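Local coordinates for protein molybdopterin molybdotransferase (Pyrococcus horikoshii, PDB 1UZ5) that probably transfers molybdate to adenylyl-molybdopterin, giving Mo-molybdopterin and AMP in a late step of molybdenum cofactor biosynthesis, at residues Thr66-Glu71 with Ile129-Ala133; Val244-Asp248 with Ile292-Pro296; Ala375-Val379 with Val394-Phe399. All coordinates share one frame; numbering follows the deposited sequence.

Contact 1: Thr66-Glu71 with Ile129-Ala133; sequences TFMASE and IYKPA
A single hydrogen bond spans the two loops: the backbone N of A133 donates to OG1 of T66 at 2.8 Å, and an N-H...O angle of 176° makes it almost straight. The hydroxyl reaches this donor because chi1 of 75° sets OG1 between the residue's own N and carbonyl carbon; it is also hydrogen-bonded to the carbonyl of A63. A valine here has no hydroxyl and is likely to leave the A133 N-H without its acceptor and the A63 carbonyl without this partner. A CA-H...O contact lies beside it, P132 CA 3.3 Å from the carbonyl O of T66. That carbonyl also accepts the N-H of A69 (3.0 Å), closing a type I beta turn from T66 to A69. The turn belongs to the loop between strands 58-61 and 75-83, and its partner leaves strand 126-129; strands 75-83 and 126-129 are antiparallel neighbours in the sheet of the N-terminal region, so the contact packs two loops at one end of that sheet. Two contacts are apolar: the T66 methyl CG2 meets CD1 of I129 at 3.7 Å, and A69 CB sits 4.2 Å from P132 CG. Two more set carbon against carbonyl oxygen. P132 CD comes to 3.3 Å from A69 O, and at the F67 ring A133 O lies in plane at the edge, 3.5 Å from CE1.

Contact 2: Val244-Asp248 with Ile292-Pro296; sequences VNVGD and IKGKP
K295 runs its side chain straight across to the end of helix 233-246 and puts its ammonium group between two backbone carbonyls. Chi1 of -55° places CG beside its own backbone N, and every later torsion is anti, which makes the chain a fully extended rod. At its tip NZ donates to V244 O at 2.6 Å and to G247 O at 2.9 Å. The first bond meets its carbonyl nearly head-on, with a C=O...N angle of 164°; at G247 the donor is tilted 20° from the carbonyl plane. G247 is the first residue to leave helical geometry, so the ammonium group sits at the C-terminal end of the helix, gripped by one carbonyl of its last turn and one just beyond it, and its positive charge would probably be favoured by the partial negative charge there. Helix 233-246 leads through G247 and D248 into strand 249-253, which lies parallel to and beside strand 295-300 in the mixed sheet of the probable molybdopterin-binding domain. On the other segment, strand 288-292 reverses into strand 295-300 through a type I' turn, I292 to K295. The side chains of V244 and I292 cross at about a right angle, their CG2 methyls 3.8 Å apart. K293, also extended, passes V244 with CB 4.1 Å from CG1. The carbonyl O of D248 touches P296 CD at 3.4 Å, while the D248 carboxylate turns to the backbone N of K182.

Contact 3: Ala375-Val379 with Val394-Phe399; sequences ADGFV and VEVTLF
The F399 ring carries G377 CA over one face, 3.7 Å from the ring centroid and 24° off the normal, a CH-pi contact; near its plane, A375 O approaches the edge at CD2 (3.3 Å). The F378 ring has T397 CB over one face, 3.9 Å from its centroid, a second CH-pi contact. Chi1 of 62° holds F378 CG between its own N and carbonyl carbon, laying the ring alongside T397, with both side chains pointing the same way. The two phenyl rings meet obliquely, planes at 57°, F378 CD2 lying 3.5 Å from F399 CE1. Helix 304-322 packs against both, and F349 meets F378 edge-to-face. Strands 377-381 and 391-398 form an antiparallel beta hairpin in the MoeA C-terminal region. F378 and T397 are a hydrogen-bonded pair, F378 N to T397 O 3.0 Å and T397 N to F378 O 3.1 Å; F399 N adds a hydrogen bond to D376 O at 2.9 Å. G377 and L398 form the next, non-hydrogen-bonded pair. On the neighbouring strand 347-354, V352 faces both D376 and G377, a classic beta bulge. Farther along, V379 CG2 meets CG2 of V396 at 3.5 Å.

Overall arrangement
The contacts follow one another in series along the chain, each closing before the next opens, and each lies in a different region of the protein: N-terminal region, probable molybdopterin-binding domain, C-terminal region. No two share a beta-sheet. Contact 1 is remote, its centre about 76 Å from that of contact 2 and about 66 Å from that of contact 3, evidence of the elongated shape of this chain. Contacts 2 and 3 are closer, centres about 30 Å apart and nearest atoms about 19 Å apart, without touching. Helix 304-322, which follows strand 295-300 of contact 2, packs against the phenylalanines of contact 3, thereby linking the probable molybdopterin-binding domain to the C-terminal region.

Contact 1: Thr66-Glu71 with Ile129-Ala133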
loop_
_atom_site.group_PDB
_atom_site.type_symbol
_atom_site.label_atom_id
_atom_site.label_comp_id
_atom_site.label_asym_id
_atom_site.label_seq_id
_atom_site.Cartn_x
_atom_site.Cartn_y
_atom_site.Cartn_z
ATOM N N THR A 66 1.225 -52.112 -2.052
ATOM C CA THR A 66 2.368 -52.242 -2.947
ATOM C C THR A 66 3.691 -52.540 -2.233
ATOM O O THR A 66 4.736 -52.598 -2.876
ATOM C CB THR A 66 2.590 -50.951 -3.746
ATOM O OG1 THR A 66 3.172 -49.964 -2.885
ATOM C CG2 THR A 66 1.265 -50.419 -4.308
ATOM N N PHE A 67 3.647 -52.731 -0.920
ATOM C CA PHE A 67 4.867 -52.962 -0.153
ATOM C C PHE A 67 5.740 -54.151 -0.552
ATOM O O PHE A 67 6.961 -54.085 -0.427
ATOM C CB PHE A 67 4.532 -53.024 1.344
ATOM C CG PHE A 67 4.192 -51.681 1.947
ATOM C CD1 PHE A 67 4.295 -50.513 1.190
ATOM C CD2 PHE A 67 3.770 -51.582 3.269
ATOM C CE1 PHE A 67 3.978 -49.272 1.738
ATOM C CE2 PHE A 67 3.450 -50.343 3.828
ATOM C CZ PHE A 67 3.555 -49.188 3.062
ATOM N N MET A 68 5.128 -55.226 -1.037
ATOM C CA MET A 68 5.886 -56.410 -1.441
ATOM C C MET A 68 6.280 -56.379 -2.914
ATOM O O MET A 68 6.820 -57.351 -3.438
ATOM C CB MET A 68 5.072 -57.677 -1.159
ATOM C CG MET A 68 4.698 -57.860 0.303
ATOM S SD MET A 68 6.144 -57.840 1.395
ATOM C CE MET A 68 6.630 -59.572 1.352
ATOM N N ALA A 69 6.020 -55.261 -3.582
ATOM C CA ALA A 69 6.347 -55.136 -4.998
ATOM C C ALA A 69 7.846 -55.146 -5.274
ATOM O O ALA A 69 8.620 -54.471 -4.597
ATOM C CB ALA A 69 5.731 -53.864 -5.567
ATOM N N SER A 70 8.242 -55.914 -6.282
ATOM C CA SER A 70 9.639 -56.014 -6.691
ATOM C C SER A 70 9.650 -56.285 -8.188
ATOM O O SER A 70 8.655 -56.754 -8.746
ATOM C CB SER A 70 10.346 -57.155 -5.950
ATOM O OG SER A 70 9.793 -58.418 -6.286
ATOM N N GLU A 71 10.770 -55.988 -8.837
ATOM C CA GLU A 71 10.884 -56.206 -10.272
ATOM C C GLU A 71 10.708 -57.677 -10.621
ATOM O O GLU A 71 10.284 -58.015 -11.725
ATOM C CB GLU A 71 12.236 -55.704 -10.776
ATOM C CG GLU A 71 12.411 -54.200 -10.634
ATOM C CD GLU A 71 13.727 -53.707 -11.203
ATOM O OE1 GLU A 71 14.789 -54.149 -10.714
ATOM O OE2 GLU A 71 13.699 -52.878 -12.138
ATOM N N ILE A 129 2.685 -53.372 -10.619
ATOM C CA ILE A 129 3.567 -52.452 -9.915
ATOM C C ILE A 129 4.831 -53.209 -9.515
ATOM O O ILE A 129 4.755 -54.264 -8.884
ATOM C CB ILE A 129 2.856 -51.889 -8.669
ATOM C CG1 ILE A 129 1.556 -51.199 -9.106
ATOM C CG2 ILE A 129 3.766 -50.917 -7.931
ATOM C CD1 ILE A 129 0.705 -50.693 -7.969
ATOM N N TYR A 130 5.983 -52.656 -9.880
ATOM C CA TYR A 130 7.276 -53.289 -9.620
ATOM C C TYR A 130 8.082 -52.642 -8.500
ATOM O O TYR A 130 9.124 -53.163 -8.094
ATOM C CB TYR A 130 8.108 -53.267 -10.907
ATOM C CG TYR A 130 7.426 -53.918 -12.091
ATOM C CD1 TYR A 130 7.486 -55.296 -12.284
ATOM C CD2 TYR A 130 6.695 -53.157 -13.006
ATOM C CE1 TYR A 130 6.834 -55.906 -13.357
ATOM C CE2 TYR A 130 6.036 -53.758 -14.083
ATOM C CZ TYR A 130 6.113 -55.133 -14.250
ATOM O OH TYR A 130 5.466 -55.736 -15.303
ATOM N N LYS A 131 7.603 -51.507 -8.008
ATOM C CA LYS A 131 8.292 -50.783 -6.949
ATOM C C LYS A 131 7.280 -50.314 -5.905
ATOM O O LYS A 131 6.219 -49.800 -6.245
ATOM C CB LYS A 131 9.022 -49.582 -7.554
ATOM C CG LYS A 131 9.875 -48.786 -6.589
ATOM C CD LYS A 131 10.548 -47.633 -7.315
ATOM C CE LYS A 131 11.446 -46.829 -6.390
ATOM N NZ LYS A 131 12.084 -45.690 -7.108
ATOM N N PRO A 132 7.590 -50.499 -4.617
ATOM C CA PRO A 132 6.640 -50.059 -3.596
ATOM C C PRO A 132 6.463 -48.543 -3.600
ATOM O O PRO A 132 7.410 -47.793 -3.832
ATOM C CB PRO A 132 7.272 -50.553 -2.297
ATOM C CG PRO A 132 8.064 -51.756 -2.735
ATOM C CD PRO A 132 8.697 -51.256 -4.009
ATOM N N ALA A 133 5.237 -48.099 -3.365
ATOM C CA ALA A 133 4.962 -46.672 -3.293
ATOM C C ALA A 133 4.963 -46.358 -1.804
ATOM O O ALA A 133 5.032 -47.262 -0.972
ATOM C CB ALA A 133 3.593 -46.366 -3.891
#

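Contact 2: Val244-Asp248 with Ile292-Pro296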
loop_
_atom_site.group_PDB
_atom_site.type_symbol
_atom_site.label_atom_id
_atom_site.label_comp_id
_atom_site.label_asym_id
_atom_site.label_seq_id
_atom_site.Cartn_x
_atom_site.Cartn_y
_atom_site.Cartn_z
ATOM N N VAL A 244 -14.189 22.360 6.049
ATOM C CA VAL A 244 -14.374 21.662 7.315
ATOM C C VAL A 244 -15.588 20.735 7.289
ATOM O O VAL A 244 -15.605 19.707 7.963
ATOM C CB VAL A 244 -14.539 22.669 8.483
ATOM C CG1 VAL A 244 -14.939 21.943 9.756
ATOM C CG2 VAL A 244 -13.236 23.419 8.705
ATOM N N ASN A 245 -16.599 21.099 6.510
ATOM C CA ASN A 245 -17.806 20.292 6.413
ATOM C C ASN A 245 -17.696 19.095 5.480
ATOM O O ASN A 245 -18.354 18.080 5.700
ATOM C CB ASN A 245 -18.988 21.156 5.979
ATOM C CG ASN A 245 -19.816 21.641 7.154
ATOM O OD1 ASN A 245 -19.312 22.321 8.050
ATOM N ND2 ASN A 245 -21.096 21.287 7.159
ATOM N N VAL A 246 -16.869 19.204 4.442
ATOM C CA VAL A 246 -16.731 18.107 3.490
ATOM C C VAL A 246 -15.594 17.141 3.788
ATOM O O VAL A 246 -15.636 15.989 3.364
ATOM C CB VAL A 246 -16.546 18.630 2.048
ATOM C CG1 VAL A 246 -17.726 19.501 1.659
ATOM C CG2 VAL A 246 -15.249 19.400 1.934
ATOM N N GLY A 247 -14.582 17.591 4.521
ATOM C CA GLY A 247 -13.467 16.704 4.802
ATOM C C GLY A 247 -13.249 16.292 6.244
ATOM O O GLY A 247 -13.892 16.800 7.159
ATOM N N ASP A 248 -12.333 15.345 6.432
ATOM C CA ASP A 248 -11.967 14.853 7.753
ATOM C C ASP A 248 -10.736 15.658 8.141
ATOM O O ASP A 248 -10.376 15.768 9.313
ATOM C CB ASP A 248 -11.595 13.370 7.691
ATOM C CG ASP A 248 -12.708 12.514 7.121
ATOM O OD1 ASP A 248 -13.843 12.589 7.641
ATOM O OD2 ASP A 248 -12.443 11.765 6.155
ATOM N N ILE A 292 -10.487 22.494 13.875
ATOM C CA ILE A 292 -11.775 23.160 13.754
ATOM C C ILE A 292 -12.833 22.062 13.752
ATOM O O ILE A 292 -12.796 21.155 12.915
ATOM C CB ILE A 292 -11.886 23.960 12.442
ATOM C CG1 ILE A 292 -10.811 25.054 12.402
ATOM C CG2 ILE A 292 -13.275 24.571 12.327
ATOM C CD1 ILE A 292 -10.814 25.874 11.122
ATOM N N LYS A 293 -13.764 22.141 14.696
ATOM C CA LYS A 293 -14.819 21.144 14.818
ATOM C C LYS A 293 -14.226 19.740 14.802
ATOM O O LYS A 293 -14.665 18.877 14.045
ATOM C CB LYS A 293 -15.836 21.302 13.688
ATOM C CG LYS A 293 -16.607 22.608 13.755
ATOM C CD LYS A 293 -17.713 22.658 12.714
ATOM C CE LYS A 293 -18.545 23.921 12.869
ATOM N NZ LYS A 293 -19.668 23.978 11.892
ATOM N N GLY A 294 -13.210 19.535 15.635
ATOM C CA GLY A 294 -12.559 18.241 15.741
ATOM C C GLY A 294 -11.743 17.776 14.550
ATOM O O GLY A 294 -11.159 16.695 14.587
ATOM N N LYS A 295 -11.676 18.582 13.498
ATOM C CA LYS A 295 -10.923 18.189 12.310
ATOM C C LYS A 295 -9.587 18.907 12.166
ATOM O O LYS A 295 -9.514 20.129 12.275
ATOM C CB LYS A 295 -11.787 18.420 11.071
ATOM C CG LYS A 295 -13.120 17.700 11.168
ATOM C CD LYS A 295 -13.994 17.935 9.965
ATOM C CE LYS A 295 -15.278 17.138 10.087
ATOM N NZ LYS A 295 -16.161 17.358 8.922
ATOM N N PRO A 296 -8.503 18.147 11.938
ATOM C CA PRO A 296 -7.175 18.745 11.779
ATOM C C PRO A 296 -7.150 19.698 10.584
ATOM O O PRO A 296 -7.773 19.436 9.553
ATOM C CB PRO A 296 -6.271 17.533 11.561
ATOM C CG PRO A 296 -6.971 16.444 12.328
ATOM C CD PRO A 296 -8.417 16.676 11.947
#

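Contact 3: Ala375-Val379 with Val394-Phe399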
loop_
_atom_site.group_PDB
_atom_site.type_symbol
_atom_site.label_atom_id
_atom_site.label_comp_id
_atom_site.label_asym_id
_atom_site.label_seq_id
_atom_site.Cartn_x
_atom_site.Cartn_y
_atom_site.Cartn_z
ATOM N N ALA A 375 12.267 17.719 -7.777
ATOM C CA ALA A 375 12.360 17.233 -6.403
ATOM C C ALA A 375 11.872 15.796 -6.199
ATOM O O ALA A 375 10.678 15.522 -6.249
ATOM C CB ALA A 375 11.607 18.176 -5.474
ATOM N N ASP A 376 12.805 14.882 -5.953
ATOM C CA ASP A 376 12.456 13.484 -5.731
ATOM C C ASP A 376 12.293 13.201 -4.248
ATOM O O ASP A 376 11.656 12.224 -3.855
ATOM C CB ASP A 376 13.528 12.572 -6.320
ATOM C CG ASP A 376 13.625 12.697 -7.821
ATOM O OD1 ASP A 376 12.565 12.647 -8.483
ATOM O OD2 ASP A 376 14.752 12.841 -8.340
ATOM N N GLY A 377 12.872 14.072 -3.430
ATOM C CA GLY A 377 12.789 13.919 -1.992
ATOM C C GLY A 377 13.574 15.014 -1.301
ATOM O O GLY A 377 13.974 15.996 -1.928
ATOM N N PHE A 378 13.804 14.860 -0.003
ATOM C CA PHE A 378 14.554 15.868 0.725
ATOM C C PHE A 378 15.561 15.270 1.692
ATOM O O PHE A 378 15.414 14.130 2.144
ATOM C CB PHE A 378 13.599 16.801 1.481
ATOM C CG PHE A 378 12.759 16.111 2.523
ATOM C CD1 PHE A 378 13.327 15.653 3.710
ATOM C CD2 PHE A 378 11.394 15.931 2.322
ATOM C CE1 PHE A 378 12.545 15.025 4.681
ATOM C CE2 PHE A 378 10.608 15.306 3.284
ATOM C CZ PHE A 378 11.185 14.853 4.467
ATOM N N VAL A 379 16.591 16.051 1.990
ATOM C CA VAL A 379 17.634 15.650 2.921
ATOM C C VAL A 379 17.535 16.603 4.108
ATOM O O VAL A 379 17.529 17.821 3.932
ATOM C CB VAL A 379 19.030 15.778 2.288
ATOM C CG1 VAL A 379 20.096 15.470 3.319
ATOM C CG2 VAL A 379 19.151 14.830 1.106
ATOM N N VAL A 394 23.934 10.636 2.374
ATOM C CA VAL A 394 22.890 11.257 3.173
ATOM C C VAL A 394 21.590 10.494 3.007
ATOM O O VAL A 394 21.330 9.911 1.954
ATOM C CB VAL A 394 22.656 12.715 2.752
ATOM C CG1 VAL A 394 23.892 13.542 3.049
ATOM C CG2 VAL A 394 22.316 12.778 1.273
ATOM N N GLU A 395 20.780 10.494 4.057
ATOM C CA GLU A 395 19.497 9.812 4.024
ATOM C C GLU A 395 18.534 10.720 3.266
ATOM O O GLU A 395 18.521 11.937 3.474
ATOM C CB GLU A 395 18.991 9.576 5.450
ATOM C CG GLU A 395 17.863 8.557 5.568
ATOM C CD GLU A 395 18.314 7.143 5.239
ATOM O OE1 GLU A 395 19.301 6.676 5.849
ATOM O OE2 GLU A 395 17.681 6.496 4.378
ATOM N N VAL A 396 17.741 10.136 2.377
ATOM C CA VAL A 396 16.789 10.911 1.594
ATOM C C VAL A 396 15.370 10.377 1.727
ATOM O O VAL A 396 15.102 9.221 1.403
ATOM C CB VAL A 396 17.163 10.912 0.092
ATOM C CG1 VAL A 396 16.105 11.661 -0.709
ATOM C CG2 VAL A 396 18.521 11.558 -0.106
ATOM N N THR A 397 14.467 11.216 2.217
ATOM C CA THR A 397 13.071 10.814 2.342
ATOM C C THR A 397 12.440 11.163 1.003
ATOM O O THR A 397 12.370 12.332 0.631
ATOM C CB THR A 397 12.347 11.587 3.459
ATOM O OG1 THR A 397 12.915 11.241 4.727
ATOM C CG2 THR A 397 10.864 11.245 3.463
ATOM N N LEU A 398 12.002 10.146 0.273
ATOM C CA LEU A 398 11.405 10.358 -1.035
ATOM C C LEU A 398 9.958 10.812 -0.979
ATOM O O LEU A 398 9.237 10.527 -0.025
ATOM C CB LEU A 398 11.509 9.081 -1.872
ATOM C CG LEU A 398 12.886 8.771 -2.469
ATOM C CD1 LEU A 398 13.931 8.684 -1.372
ATOM C CD2 LEU A 398 12.814 7.465 -3.244
ATOM N N PHE A 399 9.541 11.532 -2.013
ATOM C CA PHE A 399 8.173 12.013 -2.096
ATOM C C PHE A 399 7.313 10.928 -2.730
ATOM O O PHE A 399 6.860 11.061 -3.867
ATOM C CB PHE A 399 8.108 13.289 -2.933
ATOM C CG PHE A 399 8.830 14.452 -2.319
ATOM C CD1 PHE A 399 8.600 14.808 -0.995
ATOM C CD2 PHE A 399 9.724 15.207 -3.070
ATOM C CE1 PHE A 399 9.247 15.900 -0.428
ATOM C CE2 PHE A 399 10.378 16.304 -2.511
ATOM C CZ PHE A 399 10.139 16.652 -1.190
#